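Local coordinates for protein decapping nuclease RAI1 (Candida albicans, PDB 5BUD) that removes the entire NAD cap from the 5' end of NAD-capped RNAs, using divalent metal cations, and binds and stimulates the exoribonuclease RAT1, at residues Asp58-Tyr63 against Met164-Tyr169; Ile225-Asp230 against Val244-Ser249. All blocks are in the same frame, centred on the assembly; numbering follows the deposited sequence.

Contact 1: residues Asp58-Tyr63 against Met164-Tyr169; sequences DLQGGY and MKRCEY. With nucleotides of chain C.
The hydroxyl of Tyr169 donates to the carbonyl of Gly61, with OH 2.7 Å from O, and so ties the helix to two overlapping turns of the loop, a type I turn over Asp58-Gly61 and a type II turn over Gln60-Tyr63. Gly62 lies directly against this hydroxyl and has a positive phi of 87°, a backbone shape that suits glycine. One face of the Tyr169 ring is covered by Tyr63 CA, while the edge of the Tyr63 ring points at it in an offset edge-to-face pair, planes 84° apart. With CG anti to the backbone N (chi1 176°), the Tyr63 ring is carried over the extended side chain of Arg166: CG of Arg166 sits 3.8 Å from the ring centroid, almost on the normal, and CD2 of Tyr63 lies over the guanidinium. Arg166 NH1 donates to a lone pair of Gln60 OE1 at 2.8 Å, a bent bond, and also to a water held by Gln60 O. Arg166 NE forms a salt bridge with Asp162. The loop thus packs on helix 158-178, where Leu59 meets Val170, Lys173 and Ile177, and Leu59 is backbone-bonded to Leu289 in the loop between strands 279-285 and 291-298.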
loop_
_atom_site.group_PDB
_atom_site.type_symbol
_atom_site.label_atom_id
_atom_site.label_comp_id
_atom_site.label_asym_id
_atom_site.label_seq_id
_atom_site.Cartn_x
_atom_site.Cartn_y
_atom_site.Cartn_z
ATOM N N ASP A 58 -18.297 4.556 -18.898
ATOM C CA ASP A 58 -18.258 3.109 -18.784
ATOM C C ASP A 58 -16.868 2.679 -18.342
ATOM O O ASP A 58 -15.898 2.821 -19.098
ATOM C CB ASP A 58 -18.626 2.385 -20.089
ATOM C CG ASP A 58 -18.957 0.915 -19.844
ATOM O OD1 ASP A 58 -18.365 0.334 -18.924
ATOM O OD2 ASP A 58 -19.830 0.337 -20.527
ATOM N N LEU A 59 -16.778 2.132 -17.136
ATOM C CA LEU A 59 -15.468 1.815 -16.554
ATOM C C LEU A 59 -14.925 0.473 -17.057
ATOM O O LEU A 59 -13.829 0.107 -16.704
ATOM C CB LEU A 59 -15.526 1.849 -15.014
ATOM C CG LEU A 59 -15.741 3.232 -14.419
ATOM C CD1 LEU A 59 -15.911 3.183 -12.903
ATOM C CD2 LEU A 59 -14.627 4.207 -14.774
ATOM N N GLN A 60 -15.705 -0.285 -17.828
ATOM C CA GLN A 60 -15.143 -1.435 -18.558
ATOM C C GLN A 60 -14.753 -1.095 -19.992
ATOM O O GLN A 60 -14.239 -1.951 -20.713
ATOM C CB GLN A 60 -16.051 -2.664 -18.502
ATOM C CG GLN A 60 -17.435 -2.492 -19.090
ATOM C CD GLN A 60 -18.271 -3.737 -18.920
ATOM O OE1 GLN A 60 -17.831 -4.832 -19.220
ATOM N NE2 GLN A 60 -19.483 -3.572 -18.408
ATOM N N GLY A 61 -14.970 0.158 -20.398
ATOM C CA GLY A 61 -14.535 0.615 -21.716
ATOM C C GLY A 61 -13.058 0.338 -21.919
ATOM O O GLY A 61 -12.221 0.782 -21.119
ATOM N N GLY A 62 -12.730 -0.417 -22.972
ATOM C CA GLY A 62 -11.328 -0.670 -23.311
ATOM C C GLY A 62 -10.701 -1.863 -22.607
ATOM O O GLY A 62 -9.499 -2.078 -22.725
ATOM N N TYR A 63 -11.514 -2.657 -21.914
ATOM C CA TYR A 63 -11.043 -3.854 -21.225
ATOM C C TYR A 63 -10.139 -4.773 -22.085
ATOM O O TYR A 63 -9.134 -5.285 -21.604
ATOM C CB TYR A 63 -12.229 -4.645 -20.708
ATOM C CG TYR A 63 -11.863 -5.954 -20.047
ATOM C CD1 TYR A 63 -11.262 -5.966 -18.793
ATOM C CD2 TYR A 63 -12.109 -7.177 -20.658
ATOM C CE1 TYR A 63 -10.935 -7.137 -18.174
ATOM C CE2 TYR A 63 -11.762 -8.368 -20.035
ATOM C CZ TYR A 63 -11.168 -8.330 -18.791
ATOM O OH TYR A 63 -10.810 -9.479 -18.139
ATOM N N MET A 164 -15.844 -10.339 -12.486
ATOM C CA MET A 164 -14.815 -10.058 -11.459
ATOM C C MET A 164 -13.498 -9.589 -12.053
ATOM O O MET A 164 -12.906 -8.642 -11.558
ATOM C CB MET A 164 -14.613 -11.263 -10.532
ATOM C CG MET A 164 -15.777 -11.456 -9.561
ATOM S SD MET A 164 -15.710 -13.000 -8.622
ATOM C CE MET A 164 -14.906 -12.420 -7.137
ATOM N N LYS A 165 -13.048 -10.218 -13.137
ATOM C CA LYS A 165 -11.887 -9.712 -13.876
ATOM C C LYS A 165 -12.092 -8.309 -14.462
ATOM O O LYS A 165 -11.188 -7.497 -14.470
ATOM C CB LYS A 165 -11.478 -10.683 -14.993
ATOM C CG LYS A 165 -11.005 -12.035 -14.494
ATOM C CD LYS A 165 -9.838 -11.877 -13.534
ATOM C CE LYS A 165 -9.098 -13.181 -13.306
ATOM N NZ LYS A 165 -7.839 -12.975 -12.527
ATOM N N ARG A 166 -13.290 -8.009 -14.942
ATOM C CA ARG A 166 -13.585 -6.664 -15.377
ATOM C C ARG A 166 -13.566 -5.693 -14.209
ATOM O O ARG A 166 -13.149 -4.555 -14.367
ATOM C CB ARG A 166 -14.921 -6.635 -16.133
ATOM C CG ARG A 166 -14.780 -7.257 -17.516
ATOM C CD ARG A 166 -16.103 -7.596 -18.189
ATOM N NE ARG A 166 -15.805 -8.135 -19.522
ATOM C CZ ARG A 166 -15.672 -7.430 -20.639
ATOM N NH1 ARG A 166 -15.871 -6.115 -20.677
ATOM N NH2 ARG A 166 -15.339 -8.066 -21.761
ATOM N N CYS A 167 -14.012 -6.136 -13.036
ATOM C CA CYS A 167 -13.980 -5.263 -11.842
ATOM C C CYS A 167 -12.538 -4.893 -11.470
ATOM O O CYS A 167 -12.263 -3.739 -11.090
ATOM C CB CYS A 167 -14.728 -5.898 -10.674
ATOM S SG CYS A 167 -16.526 -5.805 -10.817
ATOM N N GLU A 168 -11.604 -5.831 -11.667
ATOM C CA GLU A 168 -10.175 -5.546 -11.480
ATOM C C GLU A 168 -9.716 -4.445 -12.407
ATOM O O GLU A 168 -8.919 -3.581 -12.040
ATOM C CB GLU A 168 -9.319 -6.827 -11.631
ATOM C CG GLU A 168 -9.458 -7.725 -10.416
ATOM C CD GLU A 168 -8.936 -9.151 -10.559
ATOM O OE1 GLU A 168 -9.155 -9.933 -9.611
ATOM O OE2 GLU A 168 -8.318 -9.506 -11.579
ATOM N N TYR A 169 -10.244 -4.454 -13.616
ATOM C CA TYR A 169 -9.852 -3.484 -14.619
ATOM C C TYR A 169 -10.444 -2.125 -14.283
ATOM O O TYR A 169 -9.816 -1.090 -14.462
ATOM C CB TYR A 169 -10.349 -3.951 -15.980
ATOM C CG TYR A 169 -10.230 -2.930 -17.038
ATOM C CD1 TYR A 169 -9.015 -2.657 -17.629
ATOM C CD2 TYR A 169 -11.348 -2.240 -17.478
ATOM C CE1 TYR A 169 -8.912 -1.713 -18.633
ATOM C CE2 TYR A 169 -11.259 -1.297 -18.462
ATOM C CZ TYR A 169 -10.033 -1.041 -19.038
ATOM O OH TYR A 169 -9.957 -0.095 -20.025
ATOM P P U C 2 -9.850 -0.489 -6.788
ATOM O OP1 U C 2 -10.772 0.580 -7.271
ATOM O OP2 U C 2 -9.344 -0.420 -5.398
ATOM O "O5'" U C 2 -10.516 -1.928 -6.921
ATOM C "C5'" U C 2 -11.275 -2.345 -8.068
ATOM C "C4'" U C 2 -11.582 -3.829 -7.999
ATOM O "O4'" U C 2 -10.359 -4.612 -7.916
ATOM C "C3'" U C 2 -12.396 -4.322 -6.812
ATOM O "O3'" U C 2 -13.761 -3.984 -7.015
ATOM C "C2'" U C 2 -12.097 -5.812 -6.872
ATOM O "O2'" U C 2 -12.732 -6.453 -7.964
ATOM C "C1'" U C 2 -10.601 -5.793 -7.171
ATOM N N1 U C 2 -9.737 -5.795 -5.978
ATOM C C2 U C 2 -9.495 -7.019 -5.373
ATOM O O2 U C 2 -9.973 -8.065 -5.779
ATOM N N3 U C 2 -8.689 -6.964 -4.263
ATOM C C4 U C 2 -8.106 -5.841 -3.710
ATOM O O4 U C 2 -7.388 -5.959 -2.719
ATOM C C5 U C 2 -8.393 -4.619 -4.399
ATOM C C6 U C 2 -9.174 -4.639 -5.487
ATOM P P U C 3 -14.867 -4.304 -5.907
ATOM O OP1 U C 3 -16.081 -3.562 -6.291
ATOM O OP2 U C 3 -14.270 -4.117 -4.569
ATOM O "O5'" U C 3 -15.155 -5.854 -6.114
ATOM C "C5'" U C 3 -15.836 -6.317 -7.297
ATOM C "C4'" U C 3 -16.785 -7.425 -6.954
ATOM O "O4'" U C 3 -16.034 -8.621 -6.614
ATOM C "C3'" U C 3 -17.708 -7.155 -5.770
ATOM O "O3'" U C 3 -18.945 -7.778 -6.053
ATOM C "C2'" U C 3 -16.975 -7.807 -4.604
ATOM O "O2'" U C 3 -17.819 -8.221 -3.548
ATOM C "C1'" U C 3 -16.335 -9.016 -5.289
ATOM N N1 U C 3 -15.089 -9.478 -4.663
ATOM C C2 U C 3 -15.056 -10.764 -4.156
ATOM O O2 U C 3 -16.019 -11.511 -4.180
ATOM N N3 U C 3 -13.854 -11.139 -3.610
ATOM C C4 U C 3 -12.707 -10.380 -3.516
ATOM O O4 U C 3 -11.701 -10.864 -2.995
ATOM C C5 U C 3 -12.818 -9.063 -4.067
ATOM C C6 U C 3 -13.975 -8.669 -4.612
ATOM O OP3 U C 1 -4.614 -0.059 -3.882
ATOM P P U C 1 -5.193 0.698 -5.026
ATOM O OP1 U C 1 -6.575 1.187 -4.741
ATOM O OP2 U C 1 -4.226 1.714 -5.573
ATOM O "O5'" U C 1 -5.317 -0.443 -6.143
ATOM C "C5'" U C 1 -5.385 -0.067 -7.527
ATOM C "C4'" U C 1 -6.256 -1.014 -8.321
ATOM O "O4'" U C 1 -5.523 -2.234 -8.599
ATOM C "C3'" U C 1 -7.550 -1.503 -7.679
ATOM O "O3'" U C 1 -8.576 -0.520 -7.793
ATOM C "C2'" U C 1 -7.836 -2.731 -8.535
ATOM O "O2'" U C 1 -8.280 -2.408 -9.834
ATOM C "C1'" U C 1 -6.430 -3.314 -8.697
ATOM N N1 U C 1 -6.085 -4.321 -7.683
ATOM C C2 U C 1 -6.559 -5.598 -7.893
ATOM O O2 U C 1 -7.215 -5.903 -8.868
ATOM N N3 U C 1 -6.204 -6.511 -6.934
ATOM C C4 U C 1 -5.456 -6.281 -5.799
ATOM O O4 U C 1 -5.226 -7.212 -5.028
ATOM C C5 U C 1 -5.014 -4.929 -5.641
ATOM C C6 U C 1 -5.343 -4.015 -6.562
HETATM O O HOH W 1 -15.231 -3.826 -22.341
#

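Contact 2: residues Ile225-Asp230 against Val244-Ser249; sequences IDCCWD and VELKTS. With MN (manganese (II) ion), chain E; MN (manganese (II) ion), chain F; nucleotides of chain C.
Asp226 reaches across to strand 243-250, its CB 3.3 Å from Val244 O. CG, anti to the carbonyl carbon (chi1 -75°), carries the carboxylate between two manganese ions. OD1 binds the manganese of chain F at 2.2 Å, an ion that Glu224 also holds. OD2 binds the manganese of chain E at 2.1 Å and, with its anti lone pair, accepts a nearly straight bond from Leu246 N at 2.7 Å, so the two metal bonds and the Leu246 N-H together fix the rotation of the carboxylate. Glu245 OE1, Leu246 O, a water and both OP1 and OP2 of U1 of chain C complete the chain E site. U1 OP2 also binds the second ion, bridging the two. This is the metal centre of the PD-(D/E)XK nuclease fold, with Asp226 supplying the Asp and Glu245-Leu246-Lys247 the (D/E)XK element. Lys247 NZ forms a salt bridge with Glu245 OE1, donates to U1 OP1 and is hydrogen-bonded to Gln271 OE1. Next to Asp226 along the chain, Cys227 pairs with Val244 as an antiparallel hydrogen-bonded pair. Cys227 SG touches Val244 CB at 3.8 Å, and Trp229 CB packs on Val244 CG2. Further along, Thr248 OG1 donates to OP1 of U2 of chain C at 2.7 Å.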
loop_
_atom_site.group_PDB
_atom_site.type_symbol
_atom_site.label_atom_id
_atom_site.label_comp_id
_atom_site.label_asym_id
_atom_site.label_seq_id
_atom_site.Cartn_x
_atom_site.Cartn_y
_atom_site.Cartn_z
ATOM N N ILE A 225 1.562 6.038 -5.025
ATOM C CA ILE A 225 0.643 7.173 -4.861
ATOM C C ILE A 225 -0.218 7.283 -6.108
ATOM O O ILE A 225 0.296 7.243 -7.225
ATOM C CB ILE A 225 1.433 8.479 -4.620
ATOM C CG1 ILE A 225 2.213 8.427 -3.304
ATOM C CG2 ILE A 225 0.510 9.702 -4.654
ATOM C CD1 ILE A 225 1.333 8.225 -2.076
ATOM N N ASP A 226 -1.531 7.396 -5.955
ATOM C CA ASP A 226 -2.419 7.419 -7.125
ATOM C C ASP A 226 -2.362 8.738 -7.875
ATOM O O ASP A 226 -2.272 8.761 -9.104
ATOM C CB ASP A 226 -3.867 7.122 -6.750
ATOM C CG ASP A 226 -4.096 5.647 -6.459
ATOM O OD1 ASP A 226 -3.270 4.857 -6.941
ATOM O OD2 ASP A 226 -5.121 5.287 -5.840
ATOM N N CYS A 227 -2.425 9.833 -7.153
ATOM C CA CYS A 227 -2.359 11.139 -7.807
ATOM C C CYS A 227 -2.209 12.251 -6.812
ATOM O O CYS A 227 -2.179 12.019 -5.594
ATOM C CB CYS A 227 -3.575 11.379 -8.732
ATOM S SG CYS A 227 -5.199 11.474 -7.911
ATOM N N CYS A 228 -2.075 13.461 -7.358
ATOM C CA CYS A 228 -1.939 14.675 -6.609
ATOM C C CYS A 228 -3.235 15.509 -6.796
ATOM O O CYS A 228 -3.808 15.566 -7.877
ATOM C CB CYS A 228 -0.724 15.431 -7.102
ATOM S SG CYS A 228 -0.424 16.997 -6.263
ATOM N N TRP A 229 -3.683 16.155 -5.737
ATOM C CA TRP A 229 -5.017 16.807 -5.713
ATOM C C TRP A 229 -5.113 18.061 -6.582
ATOM O O TRP A 229 -6.070 18.234 -7.363
ATOM C CB TRP A 229 -5.383 17.136 -4.258
ATOM C CG TRP A 229 -6.596 18.005 -4.026
ATOM C CD1 TRP A 229 -6.623 19.231 -3.402
ATOM C CD2 TRP A 229 -7.942 17.679 -4.318
ATOM N NE1 TRP A 229 -7.908 19.706 -3.338
ATOM C CE2 TRP A 229 -8.745 18.768 -3.877
ATOM C CE3 TRP A 229 -8.560 16.590 -4.919
ATOM C CZ2 TRP A 229 -10.118 18.797 -4.051
ATOM C CZ3 TRP A 229 -9.935 16.612 -5.055
ATOM C CH2 TRP A 229 -10.697 17.715 -4.626
ATOM N N ASP A 230 -4.120 18.915 -6.442
ATOM C CA ASP A 230 -4.109 20.253 -7.057
ATOM C C ASP A 230 -2.712 20.583 -7.625
ATOM O O ASP A 230 -2.559 20.815 -8.826
ATOM C CB ASP A 230 -4.511 21.281 -6.001
ATOM C CG ASP A 230 -3.957 20.950 -4.631
ATOM O OD1 ASP A 230 -3.117 19.994 -4.543
ATOM O OD2 ASP A 230 -4.347 21.631 -3.646
ATOM N N VAL A 244 -3.468 11.910 -3.102
ATOM C CA VAL A 244 -4.807 11.348 -3.117
ATOM C C VAL A 244 -4.721 9.870 -3.447
ATOM O O VAL A 244 -3.892 9.424 -4.320
ATOM C CB VAL A 244 -5.686 12.022 -4.190
ATOM C CG1 VAL A 244 -7.083 11.459 -4.177
ATOM C CG2 VAL A 244 -5.707 13.532 -4.014
ATOM N N GLU A 245 -5.579 9.111 -2.770
ATOM C CA GLU A 245 -5.828 7.706 -3.055
ATOM C C GLU A 245 -7.168 7.535 -3.719
ATOM O O GLU A 245 -8.200 8.058 -3.233
ATOM C CB GLU A 245 -5.783 6.892 -1.755
ATOM C CG GLU A 245 -6.067 5.406 -1.872
ATOM C CD GLU A 245 -5.091 4.625 -2.736
ATOM O OE1 GLU A 245 -5.585 3.679 -3.401
ATOM O OE2 GLU A 245 -3.855 4.921 -2.729
ATOM N N LEU A 246 -7.165 6.788 -4.818
ATOM C CA LEU A 246 -8.378 6.486 -5.556
ATOM C C LEU A 246 -8.864 5.085 -5.248
ATOM O O LEU A 246 -8.073 4.165 -5.057
ATOM C CB LEU A 246 -8.158 6.664 -7.084
ATOM C CG LEU A 246 -7.676 8.066 -7.455
ATOM C CD1 LEU A 246 -7.492 8.182 -8.959
ATOM C CD2 LEU A 246 -8.655 9.165 -7.024
ATOM N N LYS A 247 -10.175 4.929 -5.183
ATOM C CA LYS A 247 -10.808 3.609 -5.018
ATOM C C LYS A 247 -12.070 3.591 -5.836
ATOM O O LYS A 247 -12.627 4.646 -6.158
ATOM C CB LYS A 247 -11.194 3.362 -3.534
ATOM C CG LYS A 247 -10.051 3.423 -2.536
ATOM C CD LYS A 247 -9.191 2.192 -2.634
ATOM C CE LYS A 247 -8.100 2.195 -1.593
ATOM N NZ LYS A 247 -7.054 1.236 -2.040
ATOM N N THR A 248 -12.555 2.398 -6.139
ATOM C CA THR A 248 -13.889 2.217 -6.687
ATOM C C THR A 248 -14.668 1.245 -5.820
ATOM O O THR A 248 -14.095 0.392 -5.155
ATOM C CB THR A 248 -13.908 1.730 -8.151
ATOM O OG1 THR A 248 -13.297 0.431 -8.255
ATOM C CG2 THR A 248 -13.189 2.705 -9.058
ATOM N N SER A 249 -15.989 1.419 -5.798
ATOM C CA SER A 249 -16.883 0.489 -5.141
ATOM C C SER A 249 -18.236 0.465 -5.828
ATOM O O SER A 249 -18.581 1.388 -6.544
ATOM C CB SER A 249 -17.113 0.878 -3.690
ATOM O OG SER A 249 -17.378 -0.299 -2.968
HETATM MN MN MN E . -6.021 3.399 -5.475
HETATM MN MN MN F . -2.615 2.879 -6.206
ATOM O OP3 U C 1 -4.614 -0.059 -3.882
ATOM P P U C 1 -5.193 0.698 -5.026
ATOM O OP1 U C 1 -6.575 1.187 -4.741
ATOM O OP2 U C 1 -4.226 1.714 -5.573
ATOM O "O5'" U C 1 -5.317 -0.443 -6.143
ATOM C "C5'" U C 1 -5.385 -0.067 -7.527
ATOM C "C4'" U C 1 -6.256 -1.014 -8.321
ATOM O "O4'" U C 1 -5.523 -2.234 -8.599
ATOM C "C3'" U C 1 -7.550 -1.503 -7.679
ATOM O "O3'" U C 1 -8.576 -0.520 -7.793
ATOM C "C2'" U C 1 -7.836 -2.731 -8.535
ATOM O "O2'" U C 1 -8.280 -2.408 -9.834
ATOM C "C1'" U C 1 -6.430 -3.314 -8.697
ATOM N N1 U C 1 -6.085 -4.321 -7.683
ATOM C C2 U C 1 -6.559 -5.598 -7.893
ATOM O O2 U C 1 -7.215 -5.903 -8.868
ATOM N N3 U C 1 -6.204 -6.511 -6.934
ATOM C C4 U C 1 -5.456 -6.281 -5.799
ATOM O O4 U C 1 -5.226 -7.212 -5.028
ATOM C C5 U C 1 -5.014 -4.929 -5.641
ATOM C C6 U C 1 -5.343 -4.015 -6.562
ATOM P P U C 2 -9.850 -0.489 -6.788
ATOM O OP1 U C 2 -10.772 0.580 -7.271
ATOM O OP2 U C 2 -9.344 -0.420 -5.398
ATOM O "O5'" U C 2 -10.516 -1.928 -6.921
ATOM C "C5'" U C 2 -11.275 -2.345 -8.068
ATOM C "C4'" U C 2 -11.582 -3.829 -7.999
ATOM O "O4'" U C 2 -10.359 -4.612 -7.916
ATOM C "C3'" U C 2 -12.396 -4.322 -6.812
ATOM O "O3'" U C 2 -13.761 -3.984 -7.015
ATOM C "C2'" U C 2 -12.097 -5.812 -6.872
ATOM O "O2'" U C 2 -12.732 -6.453 -7.964
ATOM C "C1'" U C 2 -10.601 -5.793 -7.171
ATOM N N1 U C 2 -9.737 -5.795 -5.978
ATOM C C2 U C 2 -9.495 -7.019 -5.373
ATOM O O2 U C 2 -9.973 -8.065 -5.779
ATOM N N3 U C 2 -8.689 -6.964 -4.263
ATOM C C4 U C 2 -8.106 -5.841 -3.710
ATOM O O4 U C 2 -7.388 -5.959 -2.719
ATOM C C5 U C 2 -8.393 -4.619 -4.399
ATOM C C6 U C 2 -9.174 -4.639 -5.487
HETATM O O HOH W 2 -2.547 7.185 -3.436
HETATM O O HOH W 3 -1.939 3.504 -3.811
HETATM O O HOH W 4 -6.729 3.267 -7.503
#

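Overall arrangement
Contacts 1 and 2 have centres about 18 Å apart and do not touch, their nearest atoms lying about 5 Å from each other. The RNA of chain C joins them: U1 presents its 5' phosphate to the manganese ions of contact 2, while its O2' donates to Glu168 O on the helix of contact 1, 2.6 Å away. U2 likewise has its phosphate at Thr248 and its sugar against Cys167. Helix 158-178 spans both regions, since it also carries Glu175, a residue known to bind the divalent cation, whose side chain is about 4 Å from that of Asp226 and about 9 Å from that of Leu59. Contact 1 thus packs a loop on the part of this helix that lies alongside the bound RNA.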